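Local coordinates for origin of replication complex subunit 1B (Arabidopsis thaliana, PDB 5HH7), which reads the unmodified histone H3 tail through this BAH-PHD cassette and, as part of the origin recognition complex, binds origins of replication, at residues W154-I157 against P158-V162; I183-E186 against C187-R190. All coordinates share one frame; numbering follows the deposited sequence.

Contact 1: residues W154-I157 against P158-V162; sequences WYMI and PEETV
Ile157 lays its CG1-CD1 branch across the aliphatic part of Glu160, with CG1 3.7 Å from Glu160 CG. Its CG1 stands between the backbone N and the carbonyl carbon (chi1 63°), which turns the branch toward Glu160. From Pro158 to Glu160 the backbone makes one turn of 3-10 helix. Glu160 N bonds to Ile157 O at 3.0 Å. The N-H comes from above the carbonyl plane, 47° out of it. The next turn is closed twice. Pro158 O accepts Thr161 N at 3.2 Å and Thr161 OG1 at 2.8 Å, the hydroxyl lying in the carbonyl plane. The hydroxyl bond holds the Thr161 side chain in place, helped by one between OG1 and Gly164 N, and its methyl CG2 packs on Met156 SD at 3.7 Å. Glu160 runs extended back past Ile157. A water accepts from Ile157 N at 3.0 Å and donates to Glu160 OE1 at 2.8 Å, tying the carboxylate to the strand end. Glu159 is held from outside by a salt bridge to Arg165. The whole is a 3-10 turn at the exit of BAH strand 148-156. Met156 also touches Thr177 on strand 175-184, and both Met156 and Thr161 rest on Tyr217 of strand 210-218.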
loop_
_atom_site.group_PDB
_atom_site.type_symbol
_atom_site.label_atom_id
_atom_site.label_comp_id
_atom_site.label_asym_id
_atom_site.label_seq_id
_atom_site.Cartn_x
_atom_site.Cartn_y
_atom_site.Cartn_z
ATOM N N TRP A 154 -7.870 10.305 -3.170
ATOM C CA TRP A 154 -7.370 9.086 -3.800
ATOM C C TRP A 154 -5.872 9.089 -4.077
ATOM O O TRP A 154 -5.316 10.078 -4.558
ATOM C CB TRP A 154 -8.112 8.820 -5.115
ATOM C CG TRP A 154 -9.590 8.629 -4.963
ATOM C CD1 TRP A 154 -10.575 9.416 -5.487
ATOM C CD2 TRP A 154 -10.253 7.584 -4.239
ATOM N NE1 TRP A 154 -11.811 8.925 -5.137
ATOM C CE2 TRP A 154 -11.642 7.800 -4.372
ATOM C CE3 TRP A 154 -9.811 6.488 -3.495
ATOM C CZ2 TRP A 154 -12.589 6.963 -3.784
ATOM C CZ3 TRP A 154 -10.755 5.658 -2.911
ATOM C CH2 TRP A 154 -12.126 5.898 -3.062
ATOM N N TYR A 155 -5.226 7.968 -3.776
ATOM C CA TYR A 155 -3.902 7.701 -4.303
ATOM C C TYR A 155 -4.084 7.122 -5.700
ATOM O O TYR A 155 -5.184 6.693 -6.071
ATOM C CB TYR A 155 -3.131 6.716 -3.418
ATOM C CG TYR A 155 -2.630 7.303 -2.112
ATOM C CD1 TYR A 155 -1.468 8.066 -2.072
ATOM C CD2 TYR A 155 -3.308 7.081 -0.918
ATOM C CE1 TYR A 155 -0.998 8.604 -0.887
ATOM C CE2 TYR A 155 -2.846 7.617 0.280
ATOM C CZ TYR A 155 -1.688 8.376 0.287
ATOM O OH TYR A 155 -1.212 8.913 1.462
ATOM N N MET A 156 -3.007 7.115 -6.473
ATOM C CA MET A 156 -3.030 6.527 -7.805
ATOM C C MET A 156 -1.693 5.852 -8.090
ATOM O O MET A 156 -0.635 6.415 -7.809
ATOM C CB MET A 156 -3.327 7.597 -8.860
ATOM C CG MET A 156 -3.245 7.103 -10.308
ATOM S SD MET A 156 -3.653 8.386 -11.519
ATOM C CE MET A 156 -5.422 8.541 -11.271
ATOM N N ILE A 157 -1.739 4.642 -8.635
ATOM C CA ILE A 157 -0.518 3.949 -9.021
ATOM C C ILE A 157 -0.006 4.544 -10.333
ATOM O O ILE A 157 -0.794 5.040 -11.139
ATOM C CB ILE A 157 -0.736 2.424 -9.150
ATOM C CG1 ILE A 157 -1.744 2.110 -10.255
ATOM C CG2 ILE A 157 -1.198 1.841 -7.819
ATOM C CD1 ILE A 157 -1.942 0.619 -10.489
ATOM N N PRO A 158 1.322 4.523 -10.535
ATOM C CA PRO A 158 1.930 5.141 -11.721
ATOM C C PRO A 158 1.347 4.640 -13.041
ATOM O O PRO A 158 1.202 5.435 -13.967
ATOM C CB PRO A 158 3.408 4.747 -11.595
ATOM C CG PRO A 158 3.626 4.639 -10.127
ATOM C CD PRO A 158 2.342 4.044 -9.585
ATOM N N GLU A 159 1.007 3.354 -13.118
ATOM C CA GLU A 159 0.451 2.781 -14.344
ATOM C C GLU A 159 -0.836 3.474 -14.778
ATOM O O GLU A 159 -1.163 3.506 -15.964
ATOM C CB GLU A 159 0.174 1.284 -14.172
ATOM C CG GLU A 159 1.386 0.386 -14.339
ATOM C CD GLU A 159 2.180 0.230 -13.057
ATOM O OE1 GLU A 159 1.824 0.880 -12.046
ATOM O OE2 GLU A 159 3.162 -0.545 -13.066
ATOM N N GLU A 160 -1.574 4.021 -13.813
ATOM C CA GLU A 160 -2.880 4.604 -14.101
ATOM C C GLU A 160 -2.835 6.083 -14.477
ATOM O O GLU A 160 -3.848 6.654 -14.888
ATOM C CB GLU A 160 -3.852 4.349 -12.945
ATOM C CG GLU A 160 -4.242 2.878 -12.825
ATOM C CD GLU A 160 -5.324 2.635 -11.796
ATOM O OE1 GLU A 160 -5.595 3.549 -10.991
ATOM O OE2 GLU A 160 -5.905 1.530 -11.796
ATOM N N THR A 161 -1.664 6.703 -14.341
ATOM C CA THR A 161 -1.448 8.017 -14.933
ATOM C C THR A 161 -1.302 7.798 -16.433
ATOM O O THR A 161 -0.856 6.732 -16.863
ATOM C CB THR A 161 -0.183 8.701 -14.383
ATOM O OG1 THR A 161 0.987 8.031 -14.874
ATOM C CG2 THR A 161 -0.182 8.673 -12.853
ATOM N N VAL A 162 -1.677 8.787 -17.234
ATOM C CA VAL A 162 -1.649 8.603 -18.683
ATOM C C VAL A 162 -0.241 8.331 -19.221
ATOM O O VAL A 162 -0.084 7.624 -20.216
ATOM C CB VAL A 162 -2.300 9.782 -19.441
ATOM C CG1 VAL A 162 -3.777 9.882 -19.081
ATOM C CG2 VAL A 162 -1.573 11.086 -19.141
HETATM O O HOH W 1 -4.506 3.553 -8.390
#

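Contact 2: residues I183-E186 against C187-R190; sequences IEME and CILR
Cys187 tucks its CB against the CG2 methyl of Ile183, 3.7 Å away, on the buried side of a tight 3-10 turn. Ile183 starts out toward the 187-190 segment, and its CG2, anti to the backbone N, is the branch that reaches Cys187. The same Cys187 CB sits 3.3 Å from Glu184 O, the carbonyl that receives Cys187 N at 2.8 Å. That bond is fairly straight at the hydrogen, 157°, but its donor stands well above the carbonyl plane. One residue on, Ile188 N bonds to Met185 O at 3.1 Å. Here the donor is 64° out of the plane. Two consecutive turns thus carry the chain from strand 175-184 into strand 188-195.

Met185 and Ile188 lie side by side and point the same way. Their ends, CE and CD1, meet at 4.0 Å, a looser touch than that of Cys187 on Ile183. The chain of Met185 bends at its last torsion (chi3 73°), which swings CE over to Ile188. Both side chains are also covered by Phe26 of strand 24-27.

The polar groups lie elsewhere. A water donates to Met185 O at 2.7 Å and to Ile188 O at 2.8 Å, bridging the two carbonyls. Apart from this water, Glu186 is exposed, and its extended chain carries the carboxylate away from the turn. Glu184 and Glu186 both form salt bridges to Arg37.

The chemistry is therefore split. Backbone bonds set the shape of the turn, and two separate apolar pairs, Ile183 with Cys187 and Met185 with Ile188, pack on different sides of it. Met185 O serves both Ile188 N and the water. The two carboxylates share one arginine, which probably offsets their mutual repulsion and favours the charged form of both.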
loop_
_atom_site.group_PDB
_atom_site.type_symbol
_atom_site.label_atom_id
_atom_site.label_comp_id
_atom_site.label_asym_id
_atom_site.label_seq_id
_atom_site.Cartn_x
_atom_site.Cartn_y
_atom_site.Cartn_z
ATOM N N ILE A 183 -17.198 8.617 0.477
ATOM C CA ILE A 183 -17.180 7.164 0.541
ATOM C C ILE A 183 -17.674 6.710 1.908
ATOM O O ILE A 183 -17.246 7.237 2.932
ATOM C CB ILE A 183 -15.746 6.630 0.331
ATOM C CG1 ILE A 183 -15.243 6.956 -1.078
ATOM C CG2 ILE A 183 -15.681 5.133 0.586
ATOM C CD1 ILE A 183 -15.845 6.087 -2.165
ATOM N N GLU A 184 -18.584 5.742 1.932
ATOM C CA GLU A 184 -19.058 5.190 3.195
ATOM C C GLU A 184 -17.911 4.476 3.904
ATOM O O GLU A 184 -17.115 3.789 3.263
ATOM C CB GLU A 184 -20.216 4.221 2.955
ATOM C CG GLU A 184 -21.482 4.886 2.447
ATOM C CD GLU A 184 -22.354 3.940 1.642
ATOM O OE1 GLU A 184 -23.571 3.875 1.913
ATOM O OE2 GLU A 184 -21.821 3.270 0.732
ATOM N N MET A 185 -17.826 4.638 5.221
ATOM C CA MET A 185 -16.762 4.004 5.998
ATOM C C MET A 185 -16.830 2.483 5.904
ATOM O O MET A 185 -15.832 1.793 6.111
ATOM C CB MET A 185 -16.806 4.447 7.464
ATOM C CG MET A 185 -16.369 5.886 7.692
ATOM S SD MET A 185 -15.979 6.222 9.422
ATOM C CE MET A 185 -14.424 5.353 9.593
ATOM N N GLU A 186 -18.014 1.972 5.585
ATOM C CA GLU A 186 -18.213 0.546 5.359
ATOM C C GLU A 186 -17.353 0.037 4.199
ATOM O O GLU A 186 -17.032 -1.150 4.125
ATOM C CB GLU A 186 -19.692 0.271 5.078
ATOM C CG GLU A 186 -20.051 -1.197 4.942
ATOM C CD GLU A 186 -21.471 -1.404 4.450
ATOM O OE1 GLU A 186 -22.305 -0.491 4.633
ATOM O OE2 GLU A 186 -21.750 -2.474 3.869
ATOM N N CYS A 187 -16.975 0.943 3.301
ATOM C CA CYS A 187 -16.175 0.577 2.133
ATOM C C CYS A 187 -14.678 0.501 2.424
ATOM O O CYS A 187 -13.901 0.056 1.578
ATOM C CB CYS A 187 -16.430 1.551 0.983
ATOM S SG CYS A 187 -18.133 1.543 0.395
ATOM N N ILE A 188 -14.274 0.947 3.608
ATOM C CA ILE A 188 -12.875 0.857 4.015
ATOM C C ILE A 188 -12.529 -0.586 4.352
ATOM O O ILE A 188 -13.248 -1.238 5.103
ATOM C CB ILE A 188 -12.587 1.728 5.252
ATOM C CG1 ILE A 188 -12.789 3.210 4.928
ATOM C CG2 ILE A 188 -11.171 1.472 5.768
ATOM C CD1 ILE A 188 -12.729 4.109 6.153
ATOM N N LEU A 189 -11.431 -1.084 3.791
ATOM C CA LEU A 189 -10.975 -2.436 4.091
ATOM C C LEU A 189 -10.147 -2.440 5.370
ATOM O O LEU A 189 -10.562 -2.999 6.383
ATOM C CB LEU A 189 -10.175 -3.013 2.920
ATOM C CG LEU A 189 -11.003 -3.317 1.670
ATOM C CD1 LEU A 189 -10.113 -3.745 0.511
ATOM C CD2 LEU A 189 -12.045 -4.389 1.978
ATOM N N ARG A 190 -8.978 -1.809 5.317
ATOM C CA ARG A 190 -8.143 -1.631 6.503
ATOM C C ARG A 190 -7.058 -0.604 6.221
ATOM O O ARG A 190 -6.912 -0.145 5.087
ATOM C CB ARG A 190 -7.523 -2.959 6.952
ATOM C CG ARG A 190 -6.843 -3.747 5.842
ATOM C CD ARG A 190 -6.342 -5.099 6.355
ATOM N NE ARG A 190 -5.571 -5.832 5.354
ATOM C CZ ARG A 190 -4.286 -5.607 5.094
ATOM N NH1 ARG A 190 -3.629 -4.668 5.758
ATOM N NH2 ARG A 190 -3.660 -6.318 4.167
HETATM O O HOH W 2 -15.013 -0.571 7.107
#

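In the fold
Both contacts are local turns in the BAH domain, and they follow one another along the chain without nesting or crossing. Contact 1 comes first, where strand 148-156 ends and the loop toward strand 175-184 begins. The chain then returns along strand 175-184, antiparallel to strand 148-156. Contact 2 closes the turn at its far end and leads into strand 188-195. Their centres are about 20 Å apart. They still meet through the sheet, where Trp154 CZ2 packs on Ile183 CD1 at 3.7 Å. Strand 148-156 pairs with 175-184, and 175-184 and 188-195 both pair with 210-218, so both turns join or end strands of one mixed sheet.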